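Spore coat polysaccharide biosynthesis protein spsE (Bacillus subtilis, PDB 1VLI) probably makes a phosphorylated sialic-acid-like sugar, as N-acylneuraminate-9-phosphate synthases of the NeuB family do, for the polysaccharide of the spore coat. Local coordinates at residues L150-A155 against R181-N186; M161-A166 against H174-T179. One frame throughout, in Å; residues are numbered along the deposited sequence.

Contact 1 (L150-A155 against R181-N186)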
ATOM      1  N   LEU A 150       4.506 -12.769   0.394  1.00 57.23           N
ATOM      2  CA  LEU A 150       4.938 -11.514   0.993  1.00 55.41           C
ATOM      3  C   LEU A 150       4.149 -11.166   2.248  1.00 57.09           C
ATOM      4  O   LEU A 150       4.742 -10.749   3.248  1.00 63.83           O
ATOM      5  CB  LEU A 150       4.882 -10.355  -0.003  1.00 51.77           C
ATOM      6  CG  LEU A 150       5.186  -8.966   0.589  1.00 60.57           C
ATOM      7  CD1 LEU A 150       6.691  -8.831   1.106  1.00 47.10           C
ATOM      8  CD2 LEU A 150       4.825  -7.860  -0.370  1.00 55.41           C
ATOM      9  N   LEU A 151       2.825 -11.328   2.225  1.00 56.90           N
ATOM     10  CA  LEU A 151       2.036 -10.961   3.399  1.00 54.66           C
ATOM     11  C   LEU A 151       2.428 -11.820   4.596  1.00 54.72           C
ATOM     12  O   LEU A 151       2.445 -11.347   5.710  1.00 56.84           O
ATOM     13  CB  LEU A 151       0.515 -11.053   3.127  1.00 52.07           C
ATOM     14  CG  LEU A 151      -0.036 -10.139   2.030  1.00 59.20           C
ATOM     15  CD1 LEU A 151      -1.509 -10.458   1.757  1.00 49.16           C
ATOM     16  CD2 LEU A 151       0.148  -8.626   2.333  1.00 57.42           C
ATOM     17  N   LYS A 152       2.721 -13.094   4.349  1.00 57.96           N
ATOM     18  CA  LYS A 152       3.108 -14.060   5.369  1.00 59.68           C
ATOM     19  C   LYS A 152       4.481 -13.683   5.925  1.00 60.15           C
ATOM     20  O   LYS A 152       4.730 -13.752   7.123  1.00 63.10           O
ATOM     21  CB  LYS A 152       3.165 -15.430   4.702  1.00 57.73           C
ATOM     22  CG  LYS A 152       3.087 -16.635   5.610  1.00 65.13           C
ATOM     23  CD  LYS A 152       3.396 -17.921   4.818  1.00 67.00           C
ATOM     24  CE  LYS A 152       3.050 -19.208   5.599  1.00 87.32           C
ATOM     25  NZ  LYS A 152       2.221 -20.195   4.808  1.00 88.96           N
ATOM     26  N   TYR A 153       5.372 -13.282   5.035  1.00 59.85           N
ATOM     27  CA  TYR A 153       6.755 -13.022   5.386  1.00 60.23           C
ATOM     28  C   TYR A 153       6.842 -11.817   6.301  1.00 61.17           C
ATOM     29  O   TYR A 153       7.508 -11.859   7.328  1.00 61.40           O
ATOM     30  CB  TYR A 153       7.533 -12.746   4.117  1.00 58.59           C
ATOM     31  CG  TYR A 153       9.008 -12.597   4.291  1.00 58.82           C
ATOM     32  CD1 TYR A 153       9.570 -11.357   4.592  1.00 58.58           C
ATOM     33  CD2 TYR A 153       9.851 -13.672   4.113  1.00 59.75           C
ATOM     34  CE1 TYR A 153      10.919 -11.194   4.722  1.00 52.35           C
ATOM     35  CE2 TYR A 153      11.215 -13.524   4.243  1.00 66.69           C
ATOM     36  CZ  TYR A 153      11.751 -12.280   4.548  1.00 66.85           C
ATOM     37  OH  TYR A 153      13.124 -12.128   4.662  1.00 62.29           O
ATOM     38  N   VAL A 154       6.140 -10.753   5.933  1.00 61.80           N
ATOM     39  CA  VAL A 154       6.123  -9.559   6.739  1.00 60.14           C
ATOM     40  C   VAL A 154       5.300  -9.749   8.031  1.00 60.82           C
ATOM     41  O   VAL A 154       5.697  -9.278   9.099  1.00 60.65           O
ATOM     42  CB  VAL A 154       5.603  -8.372   5.931  1.00 60.97           C
ATOM     43  CG1 VAL A 154       5.653  -7.133   6.771  1.00 60.47           C
ATOM     44  CG2 VAL A 154       6.442  -8.174   4.688  1.00 58.36           C
ATOM     45  N   ALA A 155       4.156 -10.432   7.943  1.00 58.57           N
ATOM     46  CA  ALA A 155       3.357 -10.682   9.150  1.00 58.31           C
ATOM     47  C   ALA A 155       4.222 -11.251  10.301  1.00 59.07           C
ATOM     48  O   ALA A 155       3.994 -10.934  11.460  1.00 60.23           O
ATOM     49  CB  ALA A 155       2.206 -11.597   8.851  1.00 52.36           C
ATOM     50  N   ARG A 181      -3.340 -12.829   9.755  1.00 57.59           N
ATOM     51  CA  ARG A 181      -3.795 -13.324  11.023  1.00 59.61           C
ATOM     52  C   ARG A 181      -3.242 -14.689  11.325  1.00 61.00           C
ATOM     53  O   ARG A 181      -2.825 -14.931  12.455  1.00 64.34           O
ATOM     54  CB  ARG A 181      -5.301 -13.338  11.098  1.00 60.00           C
ATOM     55  CG  ARG A 181      -5.827 -12.048  11.569  1.00 66.64           C
ATOM     56  CD  ARG A 181      -7.233 -12.125  11.994  1.00 87.98           C
ATOM     57  NE  ARG A 181      -7.403 -12.550  13.380  1.00102.90           N
ATOM     58  CZ  ARG A 181      -7.369 -11.737  14.430  1.00104.19           C
ATOM     59  NH1 ARG A 181      -7.143 -10.433  14.281  1.00105.42           N
ATOM     60  NH2 ARG A 181      -7.554 -12.236  15.642  1.00105.99           N
ATOM     61  N   ALA A 182      -3.197 -15.566  10.319  1.00 58.90           N
ATOM     62  CA  ALA A 182      -2.726 -16.940  10.511  1.00 57.33           C
ATOM     63  C   ALA A 182      -1.298 -17.016  11.062  1.00 58.64           C
ATOM     64  O   ALA A 182      -0.911 -18.047  11.615  1.00 60.16           O
ATOM     65  CB  ALA A 182      -2.828 -17.736   9.208  1.00 55.23           C
ATOM     66  N   GLU A 183      -0.507 -15.954  10.885  1.00 58.12           N
ATOM     67  CA  GLU A 183       0.884 -15.938  11.373  1.00 58.01           C
ATOM     68  C   GLU A 183       1.016 -15.395  12.787  1.00 57.32           C
ATOM     69  O   GLU A 183       2.122 -15.199  13.275  1.00 59.94           O
ATOM     70  CB  GLU A 183       1.797 -15.143  10.436  1.00 56.16           C
ATOM     71  CG  GLU A 183       1.908 -15.699   9.026  1.00 60.06           C
ATOM     72  CD  GLU A 183       2.260 -17.179   8.980  1.00 71.30           C
ATOM     73  OE1 GLU A 183       3.227 -17.586   9.665  1.00 71.03           O
ATOM     74  OE2 GLU A 183       1.574 -17.938   8.246  1.00 69.65           O
ATOM     75  N   GLY A 184      -0.110 -15.137  13.433  1.00 57.61           N
ATOM     76  CA  GLY A 184      -0.121 -14.609  14.787  1.00 57.55           C
ATOM     77  C   GLY A 184      -0.100 -13.092  14.909  1.00 58.19           C
ATOM     78  O   GLY A 184      -0.062 -12.565  16.013  1.00 59.33           O
ATOM     79  N   ASN A 185      -0.119 -12.378  13.790  1.00 57.69           N
ATOM     80  CA  ASN A 185      -0.135 -10.924  13.821  1.00 56.66           C
ATOM     81  C   ASN A 185      -1.564 -10.388  13.670  1.00 58.48           C
ATOM     82  O   ASN A 185      -2.192 -10.590  12.641  1.00 60.56           O
ATOM     83  CB  ASN A 185       0.776 -10.382  12.717  1.00 55.23           C
ATOM     84  CG  ASN A 185       1.064  -8.901  12.863  1.00 55.47           C
ATOM     85  OD1 ASN A 185       0.327  -8.193  13.523  1.00 63.06           O
ATOM     86  ND2 ASN A 185       2.149  -8.430  12.247  1.00 62.41           N
ATOM     87  N   ASN A 186      -2.075  -9.703  14.689  1.00 60.15           N
ATOM     88  CA  ASN A 186      -3.418  -9.147  14.623  1.00 62.42           C
ATOM     89  C   ASN A 186      -3.487  -7.624  14.631  1.00 61.10           C
ATOM     90  O   ASN A 186      -4.543  -7.079  14.903  1.00 62.72           O
ATOM     91  CB  ASN A 186      -4.385  -9.791  15.662  1.00 62.42           C
ATOM     92  CG  ASN A 186      -3.963  -9.552  17.101  1.00 70.10           C
TER
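Glu183 lays its side chain across helix 148-155, meeting Ala155 with its CB and Lys152 with its carboxylate. The methyl of Ala155 points at the loop, and its CB lies 3.9 Å from Glu183 CB. Beyond this apolar foot the glutamate chain bends at chi2 (-51°), which carries the carboxylate obliquely over the aliphatic part of Lys152: OE2 of Glu183 comes within 3.3 Å of Lys152 CG and equally near CE. The two charges do not pair. Lys152 NZ stays 4.2 Å from Glu183 OE2, beyond a salt bridge, and turns to Glu353, while OE1 of Glu183 is bridged to Arg156, just past the helix. With a lysine here Arg156 would probably lose its carboxylate mate and face a like charge, and Lys152 would lose the nearby negative group.

Deeper in, the ND2 of buried Asn185 donates to the carbonyl O of Ala155 (3.2 Å, N-H...O angle 153°). The donor lies in the carbonyl plane on a lone pair, and the oxygen sits 15° out of the Asn185 amide plane. Ala155 is the last residue of its helix, so the asparagine supplies a side-chain donor to a carbonyl at the helix C-terminus. ND2 also reaches Arg159 O, and OD1 accepts from Gln187, which together settle which way round the carboxamide sits. A type I turn from Arg181 to Gly184, closed by Gly184 N to Arg181 O at 2.9 Å, carries the chain on from helix 170-181 and sets Glu183, then Asn185, against helix 148-155. The chemistry is thus divided: the asparagine ties the inner side through directed bonds, whereas the outer, partly exposed side combines methyl packing with at most a loose electrostatic attraction whose members each have a firmer partner elsewhere.

Contact 2 (M161-A166 against H174-T179)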
HETATM    1  N   MSE A 161       0.522  -3.674  10.225  1.00 58.92           N
HETATM    2  CA  MSE A 161       0.449  -3.804   8.792  1.00 56.33           C
HETATM    3  C   MSE A 161      -0.698  -3.031   8.241  1.00 55.64           C
HETATM    4  O   MSE A 161      -1.810  -3.096   8.787  1.00 57.48           O
HETATM    5  CB  MSE A 161       0.368  -5.243   8.469  1.00 53.32           C
HETATM    6  CG  MSE A 161       1.761  -5.801   8.566  1.00 57.38           C
HETATM    7 SE   MSE A 161       1.988  -7.538   8.042  1.00 71.19          SE
HETATM    8  CE  MSE A 161       1.535  -7.468   6.100  1.00 63.15           C
ATOM      9  N   ILE A 162      -0.414  -2.219   7.229  1.00 54.72           N
ATOM     10  CA  ILE A 162      -1.454  -1.409   6.588  1.00 56.24           C
ATOM     11  C   ILE A 162      -1.552  -1.855   5.161  1.00 57.61           C
ATOM     12  O   ILE A 162      -0.546  -1.780   4.440  1.00 59.61           O
ATOM     13  CB  ILE A 162      -1.078   0.070   6.604  1.00 58.32           C
ATOM     14  CG1 ILE A 162      -0.717   0.523   8.018  1.00 54.65           C
ATOM     15  CG2 ILE A 162      -2.218   0.923   6.035  1.00 47.61           C
ATOM     16  CD1 ILE A 162      -0.063   1.887   8.050  1.00 55.18           C
ATOM     17  N   PHE A 163      -2.718  -2.350   4.741  1.00 55.58           N
ATOM     18  CA  PHE A 163      -2.818  -2.749   3.336  1.00 53.02           C
ATOM     19  C   PHE A 163      -3.936  -2.046   2.580  1.00 54.16           C
ATOM     20  O   PHE A 163      -4.964  -1.709   3.147  1.00 60.18           O
ATOM     21  CB  PHE A 163      -2.749  -4.263   3.133  1.00 48.30           C
ATOM     22  CG  PHE A 163      -3.987  -5.013   3.540  1.00 58.98           C
ATOM     23  CD1 PHE A 163      -5.083  -5.151   2.648  1.00 48.63           C
ATOM     24  CD2 PHE A 163      -4.048  -5.646   4.778  1.00 52.62           C
ATOM     25  CE1 PHE A 163      -6.179  -5.893   2.993  1.00 45.11           C
ATOM     26  CE2 PHE A 163      -5.181  -6.384   5.144  1.00 58.51           C
ATOM     27  CZ  PHE A 163      -6.241  -6.524   4.243  1.00 41.97           C
ATOM     28  N   SER A 164      -3.682  -1.760   1.310  1.00 50.71           N
ATOM     29  CA  SER A 164      -4.588  -0.987   0.523  1.00 51.87           C
ATOM     30  C   SER A 164      -5.438  -1.909  -0.345  1.00 52.23           C
ATOM     31  O   SER A 164      -5.089  -3.065  -0.569  1.00 53.02           O
ATOM     32  CB  SER A 164      -3.788  -0.001  -0.299  1.00 51.19           C
ATOM     33  OG  SER A 164      -3.604   1.200   0.445  1.00 66.77           O
ATOM     34  N   THR A 165      -6.556  -1.414  -0.832  1.00 55.34           N
ATOM     35  CA  THR A 165      -7.500  -2.299  -1.511  1.00 56.73           C
ATOM     36  C   THR A 165      -8.073  -1.777  -2.829  1.00 58.24           C
ATOM     37  O   THR A 165      -9.227  -2.105  -3.167  1.00 60.27           O
ATOM     38  CB  THR A 165      -8.670  -2.621  -0.562  1.00 58.21           C
ATOM     39  OG1 THR A 165      -9.371  -1.413  -0.254  1.00 53.08           O
ATOM     40  CG2 THR A 165      -8.171  -3.133   0.809  1.00 55.91           C
ATOM     41  N   ALA A 166      -7.309  -0.981  -3.584  1.00 56.29           N
ATOM     42  CA  ALA A 166      -7.830  -0.466  -4.855  1.00 57.37           C
ATOM     43  C   ALA A 166      -8.170  -1.614  -5.776  1.00 60.51           C
ATOM     44  O   ALA A 166      -7.356  -2.535  -5.971  1.00 61.35           O
ATOM     45  CB  ALA A 166      -6.854   0.456  -5.534  1.00 55.29           C
ATOM     46  N   HIS A 174     -10.455 -10.326   2.376  1.00 56.80           N
ATOM     47  CA  HIS A 174     -10.533 -11.403   3.343  1.00 58.01           C
ATOM     48  C   HIS A 174      -9.322 -12.320   3.357  1.00 59.29           C
ATOM     49  O   HIS A 174      -8.847 -12.694   4.432  1.00 61.57           O
ATOM     50  CB  HIS A 174     -11.785 -12.215   3.093  1.00 57.52           C
ATOM     51  CG  HIS A 174     -11.972 -13.337   4.056  1.00 57.43           C
ATOM     52  ND1 HIS A 174     -12.352 -13.136   5.364  1.00 61.88           N
ATOM     53  CD2 HIS A 174     -11.871 -14.675   3.894  1.00 62.23           C
ATOM     54  CE1 HIS A 174     -12.457 -14.302   5.973  1.00 65.15           C
ATOM     55  NE2 HIS A 174     -12.181 -15.252   5.102  1.00 66.11           N
ATOM     56  N   GLU A 175      -8.824 -12.664   2.168  1.00 58.36           N
ATOM     57  CA  GLU A 175      -7.743 -13.609   2.015  1.00 57.31           C
ATOM     58  C   GLU A 175      -6.442 -12.989   2.500  1.00 57.73           C
ATOM     59  O   GLU A 175      -5.605 -13.668   3.099  1.00 59.86           O
ATOM     60  CB  GLU A 175      -7.612 -14.067   0.557  1.00 54.13           C
ATOM     61  CG  GLU A 175      -6.627 -15.205   0.353  1.00 51.87           C
ATOM     62  CD  GLU A 175      -6.722 -15.854  -1.019  1.00 59.39           C
ATOM     63  OE1 GLU A 175      -7.311 -15.225  -1.915  1.00 62.85           O
ATOM     64  OE2 GLU A 175      -6.216 -16.992  -1.206  1.00 53.32           O
ATOM     65  N   ALA A 176      -6.275 -11.705   2.219  1.00 57.31           N
ATOM     66  CA  ALA A 176      -5.112 -10.947   2.679  1.00 54.04           C
ATOM     67  C   ALA A 176      -5.132 -10.858   4.199  1.00 58.15           C
ATOM     68  O   ALA A 176      -4.083 -11.026   4.867  1.00 58.00           O
ATOM     69  CB  ALA A 176      -5.110  -9.574   2.064  1.00 48.88           C
ATOM     70  N   TRP A 177      -6.330 -10.614   4.737  1.00 57.85           N
ATOM     71  CA  TRP A 177      -6.545 -10.501   6.172  1.00 58.85           C
ATOM     72  C   TRP A 177      -6.214 -11.800   6.911  1.00 61.69           C
ATOM     73  O   TRP A 177      -5.368 -11.801   7.841  1.00 62.61           O
ATOM     74  CB  TRP A 177      -7.971 -10.065   6.452  1.00 56.54           C
ATOM     75  CG  TRP A 177      -8.316  -9.924   7.926  1.00 59.35           C
ATOM     76  CD1 TRP A 177      -8.038  -8.850   8.763  1.00 61.65           C
ATOM     77  CD2 TRP A 177      -9.006 -10.875   8.726  1.00 56.38           C
ATOM     78  NE1 TRP A 177      -8.506  -9.100  10.031  1.00 62.54           N
ATOM     79  CE2 TRP A 177      -9.118 -10.330  10.034  1.00 61.59           C
ATOM     80  CE3 TRP A 177      -9.564 -12.138   8.470  1.00 60.02           C
ATOM     81  CZ2 TRP A 177      -9.742 -11.011  11.072  1.00 63.19           C
ATOM     82  CZ3 TRP A 177     -10.173 -12.819   9.496  1.00 63.08           C
ATOM     83  CH2 TRP A 177     -10.270 -12.257  10.787  1.00 67.78           C
ATOM     84  N   ARG A 178      -6.863 -12.888   6.482  1.00 59.66           N
ATOM     85  CA  ARG A 178      -6.629 -14.231   7.010  1.00 61.66           C
ATOM     86  C   ARG A 178      -5.183 -14.661   6.994  1.00 59.26           C
ATOM     87  O   ARG A 178      -4.744 -15.362   7.893  1.00 60.56           O
ATOM     88  CB  ARG A 178      -7.407 -15.273   6.206  1.00 59.61           C
ATOM     89  CG  ARG A 178      -8.819 -15.451   6.697  1.00 80.65           C
ATOM     90  CD  ARG A 178      -9.489 -16.721   6.192  1.00 99.03           C
ATOM     91  NE  ARG A 178      -9.282 -17.843   7.105  1.00111.07           N
ATOM     92  CZ  ARG A 178      -9.933 -18.998   7.040  1.00116.34           C
ATOM     93  NH1 ARG A 178     -10.851 -19.204   6.100  1.00120.53           N
ATOM     94  NH2 ARG A 178      -9.672 -19.955   7.921  1.00119.47           N
ATOM     95  N   THR A 179      -4.479 -14.298   5.930  1.00 56.89           N
ATOM     96  CA  THR A 179      -3.095 -14.688   5.732  1.00 57.64           C
ATOM     97  C   THR A 179      -2.175 -14.047   6.787  1.00 57.35           C
ATOM     98  O   THR A 179      -1.205 -14.666   7.240  1.00 58.66           O
ATOM     99  CB  THR A 179      -2.654 -14.247   4.312  1.00 59.16           C
ATOM    100  OG1 THR A 179      -3.429 -14.933   3.323  1.00 59.31           O
ATOM    101  CG2 THR A 179      -1.260 -14.681   4.020  1.00 50.40           C
TER
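Phe163 turns one face of its ring to the methyl of Ala176, which sits above the plane but off toward the rim, over the CE1-CZ side. Ala176 CB is 3.9 Å from both Phe163 CZ and Phe163 CE1. Measured to the ring centroid the methyl is 4.2 Å away, 25° off the normal, a CH-pi contact over the face. The phenyl CG stands between the backbone N and the carbonyl carbon (chi1 74°), and from there the ring reaches out from strand 161-164 until its far end meets the helix. That same end also comes near the helix backbone, with CZ of Phe163 4.1 Å from Trp177 N. The indole of Trp177 does not join in: it swings away from the strand and meets the ring of Phe216 instead. The small alanine lets the flat ring approach the helix closely, and the side-chain contact is apolar.

Side chains alternate along the strand: Phe163 faces the helix, while its neighbours Ile162 and Ser164 point from the opposite side of the strand. The pair joins the first two elements of a beta-alpha-beta unit, strand 161-164 and helix 170-181, within the TIM-barrel fold of the NeuB family. Around the phenyl ring, Ile180 of the same helix and Ile188 and Ile190 of the next parallel strand, 188-193, extend the apolar layer between barrel and helices. On the side of helix 148-155, Leu151 packs against Ala176, so the alanine is held between a strand residue and the preceding helix.

How the contacts relate
The centres of contact 1 and contact 2 are 10 Å apart, and both belong to one sector of the NeuB-family barrel. Along the chain come helix 148-155, strand 161-164, helix 170-181 and the loop 181-186 leading to strand 188-193; contact 1 pairs the first and last of these, contact 2 the middle two. Their residues also touch directly: selenomethionine Met161 places its SE 3.6 Å from Ala155 CA, and Val154 CG1 lies 3.9 Å from the same Met161 SE. Two successive helices are thereby joined to each other and to the strand between them; contact 1 does so through the loop beyond the second helix, contact 2 through that helix's inward face.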